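Local atomic coordinates of Afp2 (Serratia entomophila, PDB entry 6RBN), a protein that probably serves as a sheath subunit, packing with Afp3 around the inner tube of the contractile anti-feeding prophage injection system. Residues T69-S72 with L73-H77; F116-V119 with V120-Y124; Q183-T187 with R188-K192; N275-P278 with T279-R282; V311-K315 with D316-T320. One frame throughout, in Å; residues are numbered along the deposited sequence.

Contact 1 is core, an apolar helix end inside the fold; contacts 2 to 5 are partly buried. Contacts 2 and 3 each finish a helix in the subtilisin-like range: 112-122 ends in a Schellman motif, 173-187 in a carbonyl shared by two N-H groups. Contacts 1 and 3 touch where His77 CD2 comes 3.2 Å from Gln183 NE2. Contacts 4 and 5 lie far off in the C-terminal domain, their centres about 11 Å apart, and meet where Trp280 packs on Met319. There the chemistry shifts: 275-282 opens a helix and carries an indole-amide bond, while 311-320 is held mainly by packing, beside Afp3.

Contact 1: T69-S72 with L73-H77; sequences TSLS and LWFMH
Leu71 and Phe75 sit one turn apart near the C-terminal end of the alpha-helix 66-75, which is packed among helices 173-187 and 52-58 and strand 82-86. Both side chains leave the helix in the same direction, Leu71 CD2 coming 4.0 Å from Phe75 CE2. A chi1 of -71° swings the Phe75 ring back past its own backbone N toward Leu71. This side is buried: Leu71 rests on Phe55, Phe75 on Trp52, and both reach Cys82 of the strand. Trp74 CD1 rests over the centre of one face of the Phe75 ring, 3.7 Å above its plane, and the indole goes on to meet Phe32 edge-to-face. Of the backbone bonds, Phe75 N to Leu71 O, 3.0 Å, is the sound one; those from Leu73 N to Thr69 O and from Trp74 N to Ser70 O are weak. On the looser, partly exposed side, Ser72 and Met76 share little, and Ser72 OG turns back to Tyr68 O. The helix ends at Phe75, and two residues on His77 folds back. Its NE2 is hydrogen-bonded to Asn200 N, and its ND1 donates to Leu73 O at 2.8 Å, with the bond lying in both the carbonyl and the imidazole planes.

Contact 2: F116-V119 with V120-Y124; sequences FTTV and VGQGY
Val120 lays its CG2 methyl over one face of the Phe116 ring, 4.0 Å from the centroid and 16° off the ring normal, a clear CH-pi contact. Phe116 brings the ring there because its CG is anti to the backbone N (chi1 177°), which swings the phenyl forward along the helix to the next turn. Two more pairs touch. Thr118 and Gln122 lie alongside each other, the Thr118 CG2 methyl 3.8 Å from Gln122 NE2 at the end of an extended chain. Tyr124 turns the edge of its ring toward Val119 O, and its CD2 stands 4.0 Å from Val119 CB. Backbone bonds hold these side chains in step: Val120 N to Phe116 O and Gln122 N to Thr118 O are sound, while Gly121 N to Thr117 O is weak. The helix 112-122 then closes in a Schellman motif. Gly123, with phi at +91°, is the C-prime residue; Tyr124 N reaches back to Val119 O at 3.2 Å, and Gly123 N pairs with Val120 O. Gly123 N also makes a weak bond to Val119 O, which therefore receives two N-H groups. This reversal is what sets the tyrosine beside Val119. The helix is the crossover of the beta-alpha-beta unit formed with strands 102-105 and 127-129. Further out, Phe116 meets Phe130 edge-to-face and, like Val120, packs on Phe155. Val119 and Tyr124 rest on helix 90-97. Thr118 OG1 bonds to Thr114 O, and Tyr124 OH makes a weak hydrogen bond to Glu309 of the neighbouring Afp3 chain.

Contact 3: Q183-T187 with R188-K192; sequences QTDRT and RGVWK
Thr184 turns its CG2 methyl anti to the backbone N (its OG1 at chi1 -56°), which holds the methyl at the side of the last turn, against Lys192, with Thr184 CG2 3.5 Å from Lys192 O. The same torsion sends Thr184 OG1 back to Ser180 O. Thr187 takes the other setting: OG1 stands between its backbone N and carbonyl carbon (chi1 61°) and donates to Gln183 O at 2.9 Å, sealing the last turn of helix 173-187 from its side chain. Beside it, the Arg188 chain crosses at a slant, with CG near the hydroxyl. The helix stops on one carbonyl. Thr184 O accepts from both Arg188 N, at 2.9 Å, and Gly189 N, at 2.8 Å. Gly189 leaves helical geometry with phi at +111°, where a side chain would jam against the carbonyl O of Arg188. A type I turn follows from Gly189 to Lys192, its closing backbone bond weak. Across this turn the Trp191 ring brings one face over Arg188 O, toward the rim of the ring, while Lys192 CE lies over the rim of one face of the Arg188 guanidinium. On the buried side Val190 packs on helix 250-267 and comes close to Asp185, whose OD2 forms a salt bridge with Arg254 and a weak hydrogen bond to Thr27 OG1. Two carbonyls of the last turn, Gln183 O and Thr184 O, thus find donors in the residues that follow, and the Asp185 carboxylate, facing Arg254, would probably stay ionised and tie the helix end to helix 250-267.

Contact 4: N275-P278 with T279-R282; sequences NSQP and TWQR
Asn275 and Trp280 meet amide to indole edge, their planes 77° apart. Trp280 NE1 donates to Asn275 OD1 at 2.8 Å, in the ring plane and nearly straight in line with the amide C=O. The amide is itself steadied from its other end, where ND2 bonds to Lys328 O. One face of the same indole lies against backbone: Ser276 O sits 3.2 Å above the ring plane, toward the rim, and Gln277 N lies over the centre. Gln277 CA adds an off-centre CH-pi contact, 4.1 Å from the centroid of the six-membered ring and 30° off its normal. With chi1 at -56° the Trp280 indole turns back along the helix toward residues 275-277. Ser276 O also takes the Trp280 N bond at 3.1 Å and a weak one from Thr279 N. Thr279 OG1 turns to Pro274 O, while Arg282 forms a salt bridge with Glu273. Gln281 O is hydrogen-bonded to Gln147 of the neighbouring Afp1 chain, probably a tube subunit. Ser276 holds the N-cap position without a side-chain capping bond; helix 277-295 of the sheath C-terminal domain opens with backbone bonds to Ser276 O, and the Trp280-Asn275 bond joins its first turn to the residue before the N-cap.

Contact 5: V311-K315 with D316-T320; sequences VQVGK and DLTMT
Val313 and Met319 make the apolar contact of this loop, Val313 CG2 lying 3.7 Å from Met319 CE where the two side chains cross. Met319 begins with CG between its backbone N and carbonyl carbon (chi1 56°) and then runs extended, which carries its methyl back over the start of the loop and on to Trp280. Plain van der Waals contact with backbone comes next: Leu317 CB lies 3.8 Å from Gly314 CA, and Thr318 CG2 3.4 Å from Gln312 O. Hydrogen bonds between 311-315 and 316-320 are absent, and the polar groups look outward instead. Thr318 OG1 bonds to Ile330 O, and Gln312 pairs through its backbone with Lys332, Ile330 and Lys332 both belonging to strand 328-335. Toward the neighbouring Afp3 chain the bonds are weak, Gln312 NE2 to Ala19 O and Asp316 O to Ser52 OG, with Leu317 packing on Met20 of that chain. Held by packing inside and by its neighbours outside, 311-320 is the connection from strand 309-312 of the two-stranded antiparallel pairing to Thr320, at the N-cap position of helix 321-324 without a side-chain capping bond, within the phage tail sheath C-terminal domain.

Contact 1: T69-S72 with L73-H77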
loop_
_atom_site.group_PDB
_atom_site.type_symbol
_atom_site.label_atom_id
_atom_site.label_comp_id
_atom_site.label_asym_id
_atom_site.label_seq_id
_atom_site.Cartn_x
_atom_site.Cartn_y
_atom_site.Cartn_z
ATOM N N THR C 69 -54.402 87.948 5.406
ATOM C CA THR C 69 -53.118 88.633 5.443
ATOM C C THR C 69 -52.026 87.765 6.042
ATOM O O THR C 69 -50.845 88.021 5.794
ATOM C CB THR C 69 -53.238 89.930 6.233
ATOM O OG1 THR C 69 -53.594 89.631 7.584
ATOM C CG2 THR C 69 -54.308 90.801 5.632
ATOM N N SER C 70 -52.390 86.750 6.824
ATOM C CA SER C 70 -51.394 85.815 7.328
ATOM C C SER C 70 -50.906 84.889 6.227
ATOM O O SER C 70 -49.708 84.606 6.128
ATOM C CB SER C 70 -51.973 85.012 8.486
ATOM O OG SER C 70 -52.294 85.858 9.570
ATOM N N LEU C 71 -51.820 84.413 5.389
ATOM C CA LEU C 71 -51.458 83.500 4.316
ATOM C C LEU C 71 -50.822 84.211 3.136
ATOM O O LEU C 71 -49.929 83.648 2.499
ATOM C CB LEU C 71 -52.690 82.728 3.870
ATOM C CG LEU C 71 -53.051 81.689 4.918
ATOM C CD1 LEU C 71 -54.401 81.143 4.673
ATOM C CD2 LEU C 71 -52.052 80.596 4.790
ATOM N N SER C 72 -51.259 85.432 2.827
ATOM C CA SER C 72 -50.627 86.188 1.752
ATOM C C SER C 72 -49.198 86.572 2.104
ATOM O O SER C 72 -48.350 86.675 1.216
ATOM C CB SER C 72 -51.447 87.434 1.432
ATOM O OG SER C 72 -51.436 88.332 2.523
ATOM N N LEU C 73 -48.915 86.770 3.391
ATOM C CA LEU C 73 -47.556 87.003 3.854
ATOM C C LEU C 73 -46.784 85.699 3.998
ATOM O O LEU C 73 -45.550 85.717 3.975
ATOM C CB LEU C 73 -47.619 87.777 5.178
ATOM C CG LEU C 73 -46.479 88.584 5.804
ATOM C CD1 LEU C 73 -45.512 87.742 6.590
ATOM C CD2 LEU C 73 -45.755 89.370 4.728
ATOM N N TRP C 74 -47.487 84.571 4.120
ATOM C CA TRP C 74 -46.838 83.263 4.153
ATOM C C TRP C 74 -46.300 82.871 2.786
ATOM O O TRP C 74 -45.128 82.501 2.653
ATOM C CB TRP C 74 -47.821 82.201 4.648
ATOM C CG TRP C 74 -47.293 80.803 4.538
ATOM C CD1 TRP C 74 -47.608 79.882 3.585
ATOM C CD2 TRP C 74 -46.355 80.167 5.409
ATOM N NE1 TRP C 74 -46.924 78.717 3.805
ATOM C CE2 TRP C 74 -46.149 78.865 4.920
ATOM C CE3 TRP C 74 -45.671 80.573 6.555
ATOM C CZ2 TRP C 74 -45.285 77.971 5.534
ATOM C CZ3 TRP C 74 -44.829 79.681 7.167
ATOM C CH2 TRP C 74 -44.637 78.397 6.656
ATOM N N PHE C 75 -47.147 82.924 1.757
ATOM C CA PHE C 75 -46.772 82.382 0.460
ATOM C C PHE C 75 -45.816 83.271 -0.317
ATOM O O PHE C 75 -45.202 82.797 -1.276
ATOM C CB PHE C 75 -48.009 82.115 -0.396
ATOM C CG PHE C 75 -48.830 80.955 0.071
ATOM C CD1 PHE C 75 -48.369 79.661 -0.092
ATOM C CD2 PHE C 75 -50.082 81.147 0.620
ATOM C CE1 PHE C 75 -49.121 78.591 0.326
ATOM C CE2 PHE C 75 -50.839 80.079 1.036
ATOM C CZ PHE C 75 -50.361 78.800 0.883
ATOM N N MET C 76 -45.667 84.535 0.062
ATOM C CA MET C 76 -44.747 85.415 -0.642
ATOM C C MET C 76 -43.321 85.319 -0.120
ATOM O O MET C 76 -42.464 86.085 -0.565
ATOM C CB MET C 76 -45.231 86.864 -0.576
ATOM C CG MET C 76 -45.209 87.485 0.792
ATOM S SD MET C 76 -45.801 89.185 0.757
ATOM C CE MET C 76 -44.437 89.994 -0.072
ATOM N N HIS C 77 -43.047 84.404 0.804
ATOM C CA HIS C 77 -41.704 84.130 1.291
ATOM C C HIS C 77 -41.371 82.658 1.117
ATOM O O HIS C 77 -40.800 82.021 2.002
ATOM C CB HIS C 77 -41.560 84.545 2.749
ATOM C CG HIS C 77 -41.747 86.010 2.966
ATOM N ND1 HIS C 77 -42.978 86.567 3.229
ATOM C CD2 HIS C 77 -40.868 87.036 2.929
ATOM C CE1 HIS C 77 -42.846 87.875 3.355
ATOM N NE2 HIS C 77 -41.576 88.184 3.175
#

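Contact 2: F116-V119 with V120-Y124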
loop_
_atom_site.group_PDB
_atom_site.type_symbol
_atom_site.label_atom_id
_atom_site.label_comp_id
_atom_site.label_asym_id
_atom_site.label_seq_id
_atom_site.Cartn_x
_atom_site.Cartn_y
_atom_site.Cartn_z
ATOM N N PHE C 116 -53.847 74.856 22.621
ATOM C CA PHE C 116 -52.402 74.685 22.554
ATOM C C PHE C 116 -51.908 73.798 23.688
ATOM O O PHE C 116 -51.148 72.854 23.460
ATOM C CB PHE C 116 -51.720 76.050 22.607
ATOM C CG PHE C 116 -50.234 75.984 22.628
ATOM C CD1 PHE C 116 -49.530 75.697 21.478
ATOM C CD2 PHE C 116 -49.537 76.224 23.798
ATOM C CE1 PHE C 116 -48.162 75.641 21.499
ATOM C CE2 PHE C 116 -48.172 76.167 23.818
ATOM C CZ PHE C 116 -47.485 75.877 22.672
ATOM N N THR C 117 -52.344 74.079 24.915
ATOM C CA THR C 117 -51.900 73.316 26.075
ATOM C C THR C 117 -52.478 71.906 26.120
ATOM O O THR C 117 -52.004 71.091 26.917
ATOM C CB THR C 117 -52.256 74.066 27.357
ATOM O OG1 THR C 117 -51.723 73.365 28.487
ATOM C CG2 THR C 117 -53.759 74.191 27.506
ATOM N N THR C 118 -53.484 71.605 25.299
ATOM C CA THR C 118 -53.969 70.234 25.189
ATOM C C THR C 118 -52.984 69.369 24.417
ATOM O O THR C 118 -52.569 68.307 24.895
ATOM C CB THR C 118 -55.341 70.217 24.517
ATOM O OG1 THR C 118 -56.270 70.959 25.314
ATOM C CG2 THR C 118 -55.840 68.798 24.357
ATOM N N VAL C 119 -52.582 69.814 23.225
ATOM C CA VAL C 119 -51.708 69.002 22.385
ATOM C C VAL C 119 -50.268 68.991 22.878
ATOM O O VAL C 119 -49.493 68.119 22.468
ATOM C CB VAL C 119 -51.756 69.474 20.921
ATOM C CG1 VAL C 119 -53.164 69.360 20.380
ATOM C CG2 VAL C 119 -51.255 70.891 20.793
ATOM N N VAL C 120 -49.881 69.928 23.742
ATOM C CA VAL C 120 -48.549 69.885 24.334
ATOM C C VAL C 120 -48.481 68.824 25.424
ATOM O O VAL C 120 -47.526 68.043 25.486
ATOM C CB VAL C 120 -48.160 71.280 24.852
ATOM C CG1 VAL C 120 -46.909 71.223 25.704
ATOM C CG2 VAL C 120 -47.920 72.205 23.686
ATOM N N GLY C 121 -49.505 68.759 26.281
ATOM C CA GLY C 121 -49.556 67.721 27.296
ATOM C C GLY C 121 -49.741 66.331 26.724
ATOM O O GLY C 121 -49.356 65.342 27.352
ATOM N N GLN C 122 -50.329 66.235 25.534
ATOM C CA GLN C 122 -50.377 64.975 24.808
ATOM C C GLN C 122 -49.068 64.669 24.090
ATOM O O GLN C 122 -48.786 63.497 23.822
ATOM C CB GLN C 122 -51.541 65.001 23.820
ATOM C CG GLN C 122 -52.893 65.003 24.507
ATOM C CD GLN C 122 -54.048 65.194 23.550
ATOM O OE1 GLN C 122 -53.853 65.425 22.361
ATOM N NE2 GLN C 122 -55.264 65.101 24.067
ATOM N N GLY C 123 -48.269 65.687 23.772
ATOM C CA GLY C 123 -46.927 65.468 23.270
ATOM C C GLY C 123 -46.802 65.377 21.763
ATOM O O GLY C 123 -46.287 64.381 21.249
ATOM N N TYR C 124 -47.261 66.397 21.039
ATOM C CA TYR C 124 -47.295 66.353 19.584
ATOM C C TYR C 124 -46.189 67.151 18.905
ATOM O O TYR C 124 -46.262 67.344 17.687
ATOM C CB TYR C 124 -48.652 66.815 19.072
ATOM C CG TYR C 124 -49.692 65.735 19.131
ATOM C CD1 TYR C 124 -49.724 64.742 18.166
ATOM C CD2 TYR C 124 -50.639 65.704 20.140
ATOM C CE1 TYR C 124 -50.664 63.745 18.201
ATOM C CE2 TYR C 124 -51.590 64.709 20.182
ATOM C CZ TYR C 124 -51.597 63.731 19.209
ATOM O OH TYR C 124 -52.540 62.735 19.247
#

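Contact 3: Q183-T187 with R188-K192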
loop_
_atom_site.group_PDB
_atom_site.type_symbol
_atom_site.label_atom_id
_atom_site.label_comp_id
_atom_site.label_asym_id
_atom_site.label_seq_id
_atom_site.Cartn_x
_atom_site.Cartn_y
_atom_site.Cartn_z
ATOM N N GLN C 183 -37.718 81.219 5.953
ATOM C CA GLN C 183 -36.469 81.601 5.316
ATOM C C GLN C 183 -35.256 81.234 6.153
ATOM O O GLN C 183 -34.155 81.117 5.607
ATOM C CB GLN C 183 -36.483 83.095 5.022
ATOM C CG GLN C 183 -37.453 83.488 3.935
ATOM C CD GLN C 183 -37.504 84.978 3.718
ATOM O OE1 GLN C 183 -36.943 85.750 4.493
ATOM N NE2 GLN C 183 -38.151 85.394 2.641
ATOM N N THR C 184 -35.426 81.050 7.461
ATOM C CA THR C 184 -34.316 80.611 8.296
ATOM C C THR C 184 -34.085 79.112 8.163
ATOM O O THR C 184 -32.936 78.668 8.057
ATOM C CB THR C 184 -34.582 80.985 9.753
ATOM O OG1 THR C 184 -34.806 82.396 9.842
ATOM C CG2 THR C 184 -33.399 80.629 10.631
ATOM N N ASP C 185 -35.163 78.320 8.139
ATOM C CA ASP C 185 -35.021 76.868 8.105
ATOM C C ASP C 185 -34.495 76.376 6.766
ATOM O O ASP C 185 -33.872 75.312 6.702
ATOM C CB ASP C 185 -36.354 76.190 8.404
ATOM C CG ASP C 185 -36.820 76.423 9.819
ATOM O OD1 ASP C 185 -35.978 76.746 10.679
ATOM O OD2 ASP C 185 -38.026 76.255 10.083
ATOM N N ARG C 186 -34.734 77.125 5.695
ATOM C CA ARG C 186 -34.240 76.713 4.390
ATOM C C ARG C 186 -32.754 76.998 4.238
ATOM O O ARG C 186 -31.981 76.113 3.858
ATOM C CB ARG C 186 -35.019 77.417 3.289
ATOM C CG ARG C 186 -34.566 77.016 1.914
ATOM C CD ARG C 186 -35.337 77.755 0.865
ATOM N NE ARG C 186 -35.108 79.196 0.910
ATOM C CZ ARG C 186 -36.039 80.094 1.217
ATOM N NH1 ARG C 186 -37.270 79.704 1.516
ATOM N NH2 ARG C 186 -35.738 81.384 1.229
ATOM N N THR C 187 -32.336 78.227 4.530
ATOM C CA THR C 187 -30.963 78.623 4.247
ATOM C C THR C 187 -30.023 78.269 5.393
ATOM O O THR C 187 -28.952 77.696 5.168
ATOM C CB THR C 187 -30.903 80.121 3.951
ATOM O OG1 THR C 187 -31.359 80.850 5.093
ATOM C CG2 THR C 187 -31.789 80.458 2.767
ATOM N N ARG C 188 -30.405 78.592 6.626
ATOM C CA ARG C 188 -29.514 78.416 7.764
ATOM C C ARG C 188 -29.804 77.171 8.587
ATOM O O ARG C 188 -28.890 76.645 9.227
ATOM C CB ARG C 188 -29.573 79.642 8.678
ATOM C CG ARG C 188 -29.099 80.919 8.019
ATOM C CD ARG C 188 -27.623 80.851 7.695
ATOM N NE ARG C 188 -26.795 80.678 8.883
ATOM C CZ ARG C 188 -26.345 81.681 9.629
ATOM N NH1 ARG C 188 -26.642 82.932 9.311
ATOM N NH2 ARG C 188 -25.596 81.432 10.693
ATOM N N GLY C 189 -31.037 76.691 8.599
ATOM C CA GLY C 189 -31.396 75.503 9.343
ATOM C C GLY C 189 -32.284 75.823 10.535
ATOM O O GLY C 189 -32.507 76.975 10.901
ATOM N N VAL C 190 -32.791 74.752 11.146
ATOM C CA VAL C 190 -33.706 74.901 12.270
ATOM C C VAL C 190 -32.968 75.275 13.553
ATOM O O VAL C 190 -33.575 75.832 14.474
ATOM C CB VAL C 190 -34.535 73.608 12.414
ATOM C CG1 VAL C 190 -33.687 72.457 12.931
ATOM C CG2 VAL C 190 -35.784 73.820 13.258
ATOM N N TRP C 191 -31.661 75.038 13.618
ATOM C CA TRP C 191 -30.865 75.344 14.796
ATOM C C TRP C 191 -30.378 76.785 14.834
ATOM O O TRP C 191 -29.677 77.159 15.777
ATOM C CB TRP C 191 -29.668 74.396 14.872
ATOM C CG TRP C 191 -28.803 74.429 13.660
ATOM C CD1 TRP C 191 -27.721 75.226 13.448
ATOM C CD2 TRP C 191 -28.952 73.634 12.484
ATOM N NE1 TRP C 191 -27.182 74.973 12.213
ATOM C CE2 TRP C 191 -27.923 73.998 11.600
ATOM C CE3 TRP C 191 -29.860 72.646 12.090
ATOM C CZ2 TRP C 191 -27.773 73.411 10.350
ATOM C CZ3 TRP C 191 -29.707 72.065 10.852
ATOM C CH2 TRP C 191 -28.673 72.448 9.996
ATOM N N LYS C 192 -30.724 77.596 13.843
ATOM C CA LYS C 192 -30.336 78.994 13.808
ATOM C C LYS C 192 -31.552 79.852 14.137
ATOM O O LYS C 192 -32.688 79.481 13.831
ATOM C CB LYS C 192 -29.742 79.357 12.439
ATOM C CG LYS C 192 -29.000 80.688 12.376
ATOM C CD LYS C 192 -29.853 81.782 11.782
ATOM C CE LYS C 192 -29.098 83.085 11.696
ATOM N NZ LYS C 192 -28.798 83.608 13.049
#

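Contact 4: N275-P278 with T279-R282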
loop_
_atom_site.group_PDB
_atom_site.type_symbol
_atom_site.label_atom_id
_atom_site.label_comp_id
_atom_site.label_asym_id
_atom_site.label_seq_id
_atom_site.Cartn_x
_atom_site.Cartn_y
_atom_site.Cartn_z
ATOM N N ASN C 275 -38.411 42.011 19.614
ATOM C CA ASN C 275 -37.775 42.775 20.688
ATOM C C ASN C 275 -36.572 41.987 21.184
ATOM O O ASN C 275 -36.599 41.323 22.222
ATOM C CB ASN C 275 -38.764 43.043 21.813
ATOM C CG ASN C 275 -38.300 44.136 22.750
ATOM O OD1 ASN C 275 -37.228 44.708 22.579
ATOM N ND2 ASN C 275 -39.115 44.436 23.747
ATOM N N SER C 276 -35.486 42.071 20.424
ATOM C CA SER C 276 -34.288 41.310 20.717
ATOM C C SER C 276 -33.075 42.203 20.540
ATOM O O SER C 276 -33.151 43.298 19.983
ATOM C CB SER C 276 -34.182 40.070 19.825
ATOM O OG SER C 276 -34.024 40.438 18.468
ATOM N N GLN C 277 -31.952 41.713 21.024
ATOM C CA GLN C 277 -30.658 42.382 20.980
ATOM C C GLN C 277 -30.124 42.679 19.570
ATOM O O GLN C 277 -29.415 43.680 19.424
ATOM C CB GLN C 277 -29.664 41.547 21.795
ATOM C CG GLN C 277 -28.418 42.261 22.297
ATOM C CD GLN C 277 -27.291 42.290 21.302
ATOM O OE1 GLN C 277 -26.709 43.333 21.038
ATOM N NE2 GLN C 277 -26.968 41.139 20.749
ATOM N N PRO C 278 -30.396 41.887 18.515
ATOM C CA PRO C 278 -30.066 42.389 17.169
ATOM C C PRO C 278 -30.898 43.574 16.723
ATOM O O PRO C 278 -30.416 44.377 15.916
ATOM C CB PRO C 278 -30.308 41.174 16.268
ATOM C CG PRO C 278 -30.085 40.048 17.121
ATOM C CD PRO C 278 -30.610 40.425 18.453
ATOM N N THR C 279 -32.131 43.708 17.204
ATOM C CA THR C 279 -32.942 44.858 16.831
ATOM C C THR C 279 -32.480 46.117 17.549
ATOM O O THR C 279 -32.490 47.201 16.960
ATOM C CB THR C 279 -34.415 44.566 17.125
ATOM O OG1 THR C 279 -34.793 43.355 16.461
ATOM C CG2 THR C 279 -35.313 45.677 16.614
ATOM N N TRP C 280 -32.023 45.978 18.796
ATOM C CA TRP C 280 -31.554 47.121 19.572
ATOM C C TRP C 280 -30.275 47.692 18.986
ATOM O O TRP C 280 -30.041 48.901 19.066
ATOM C CB TRP C 280 -31.300 46.705 21.018
ATOM C CG TRP C 280 -32.468 46.086 21.707
ATOM C CD1 TRP C 280 -33.780 46.164 21.346
ATOM C CD2 TRP C 280 -32.414 45.205 22.826
ATOM N NE1 TRP C 280 -34.549 45.418 22.197
ATOM C CE2 TRP C 280 -33.730 44.810 23.110
ATOM C CE3 TRP C 280 -31.376 44.720 23.625
ATOM C CZ2 TRP C 280 -34.038 43.962 24.160
ATOM C CZ3 TRP C 280 -31.685 43.877 24.662
ATOM C CH2 TRP C 280 -33.004 43.508 24.924
ATOM N N GLN C 281 -29.436 46.834 18.405
ATOM C CA GLN C 281 -28.259 47.302 17.688
ATOM C C GLN C 281 -28.639 48.008 16.401
ATOM O O GLN C 281 -27.940 48.929 15.971
ATOM C CB GLN C 281 -27.331 46.132 17.381
ATOM C CG GLN C 281 -26.732 45.496 18.598
ATOM C CD GLN C 281 -25.889 46.460 19.385
ATOM O OE1 GLN C 281 -26.232 46.836 20.502
ATOM N NE2 GLN C 281 -24.786 46.890 18.795
ATOM N N ARG C 282 -29.734 47.590 15.772
ATOM C CA ARG C 282 -30.149 48.220 14.528
ATOM C C ARG C 282 -30.897 49.518 14.796
ATOM O O ARG C 282 -30.947 50.396 13.929
ATOM C CB ARG C 282 -30.986 47.230 13.715
ATOM C CG ARG C 282 -31.231 47.638 12.281
ATOM C CD ARG C 282 -31.909 46.546 11.491
ATOM N NE ARG C 282 -33.257 46.278 11.959
ATOM C CZ ARG C 282 -34.016 45.293 11.500
ATOM N NH1 ARG C 282 -33.560 44.489 10.553
ATOM N NH2 ARG C 282 -35.234 45.116 11.984
#

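Contact 5: V311-K315 with D316-T320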
loop_
_atom_site.group_PDB
_atom_site.type_symbol
_atom_site.label_atom_id
_atom_site.label_comp_id
_atom_site.label_asym_id
_atom_site.label_seq_id
_atom_site.Cartn_x
_atom_site.Cartn_y
_atom_site.Cartn_z
ATOM N N VAL C 311 -25.842 57.763 22.426
ATOM C CA VAL C 311 -26.996 56.882 22.299
ATOM C C VAL C 311 -26.655 55.591 23.023
ATOM O O VAL C 311 -25.574 55.033 22.811
ATOM C CB VAL C 311 -27.344 56.594 20.825
ATOM C CG1 VAL C 311 -28.496 55.618 20.726
ATOM C CG2 VAL C 311 -27.685 57.866 20.088
ATOM N N GLN C 312 -27.555 55.118 23.882
ATOM C CA GLN C 312 -27.306 53.868 24.581
ATOM C C GLN C 312 -28.595 53.099 24.836
ATOM O O GLN C 312 -29.644 53.686 25.110
ATOM C CB GLN C 312 -26.548 54.121 25.886
ATOM C CG GLN C 312 -27.217 55.052 26.851
ATOM C CD GLN C 312 -26.324 55.377 28.019
ATOM O OE1 GLN C 312 -25.232 54.825 28.146
ATOM N NE2 GLN C 312 -26.763 56.294 28.862
ATOM N N VAL C 313 -28.493 51.777 24.727
ATOM C CA VAL C 313 -29.600 50.847 24.920
ATOM C C VAL C 313 -29.021 49.494 25.327
ATOM O O VAL C 313 -27.997 49.055 24.788
ATOM C CB VAL C 313 -30.483 50.773 23.655
ATOM C CG1 VAL C 313 -29.669 50.457 22.416
ATOM C CG2 VAL C 313 -31.587 49.748 23.817
ATOM N N GLY C 314 -29.626 48.847 26.318
ATOM C CA GLY C 314 -29.094 47.584 26.790
ATOM C C GLY C 314 -30.148 46.786 27.522
ATOM O O GLY C 314 -31.286 47.225 27.696
ATOM N N LYS C 315 -29.749 45.588 27.951
ATOM C CA LYS C 315 -30.678 44.698 28.632
ATOM C C LYS C 315 -30.728 44.999 30.127
ATOM O O LYS C 315 -31.687 44.623 30.807
ATOM C CB LYS C 315 -30.290 43.241 28.363
ATOM C CG LYS C 315 -31.341 42.192 28.730
ATOM C CD LYS C 315 -31.018 41.498 30.040
ATOM C CE LYS C 315 -32.073 40.473 30.384
ATOM N NZ LYS C 315 -32.088 39.370 29.392
ATOM N N ASP C 316 -29.702 45.649 30.664
ATOM C CA ASP C 316 -29.780 46.232 31.998
ATOM C C ASP C 316 -29.108 47.596 32.027
ATOM O O ASP C 316 -28.486 47.986 33.017
ATOM C CB ASP C 316 -29.207 45.288 33.054
ATOM C CG ASP C 316 -27.788 44.843 32.752
ATOM O OD1 ASP C 316 -27.247 45.192 31.681
ATOM O OD2 ASP C 316 -27.212 44.122 33.595
ATOM N N LEU C 317 -29.229 48.337 30.928
ATOM C CA LEU C 317 -28.787 49.721 30.847
ATOM C C LEU C 317 -29.956 50.690 30.929
ATOM O O LEU C 317 -29.995 51.556 31.805
ATOM C CB LEU C 317 -28.025 49.959 29.540
ATOM C CG LEU C 317 -26.519 49.772 29.499
ATOM C CD1 LEU C 317 -26.040 49.861 28.071
ATOM C CD2 LEU C 317 -25.866 50.832 30.344
ATOM N N THR C 318 -30.918 50.555 30.021
ATOM C CA THR C 318 -32.032 51.479 29.922
ATOM C C THR C 318 -33.369 50.835 30.229
ATOM O O THR C 318 -34.345 51.553 30.459
ATOM C CB THR C 318 -32.086 52.090 28.517
ATOM O OG1 THR C 318 -32.285 51.049 27.558
ATOM C CG2 THR C 318 -30.791 52.805 28.200
ATOM N N MET C 319 -33.432 49.511 30.250
ATOM C CA MET C 319 -34.673 48.788 30.440
ATOM C C MET C 319 -34.372 47.447 31.084
ATOM O O MET C 319 -33.252 46.949 31.002
ATOM C CB MET C 319 -35.388 48.625 29.103
ATOM C CG MET C 319 -34.532 47.962 28.066
ATOM S SD MET C 319 -35.229 48.089 26.425
ATOM C CE MET C 319 -33.904 47.342 25.512
ATOM N N THR C 320 -35.373 46.885 31.749
ATOM C CA THR C 320 -35.236 45.625 32.460
ATOM C C THR C 320 -36.057 44.544 31.775
ATOM O O THR C 320 -36.814 44.812 30.841
ATOM C CB THR C 320 -35.677 45.769 33.918
ATOM O OG1 THR C 320 -37.052 46.167 33.963
ATOM C CG2 THR C 320 -34.839 46.811 34.616
#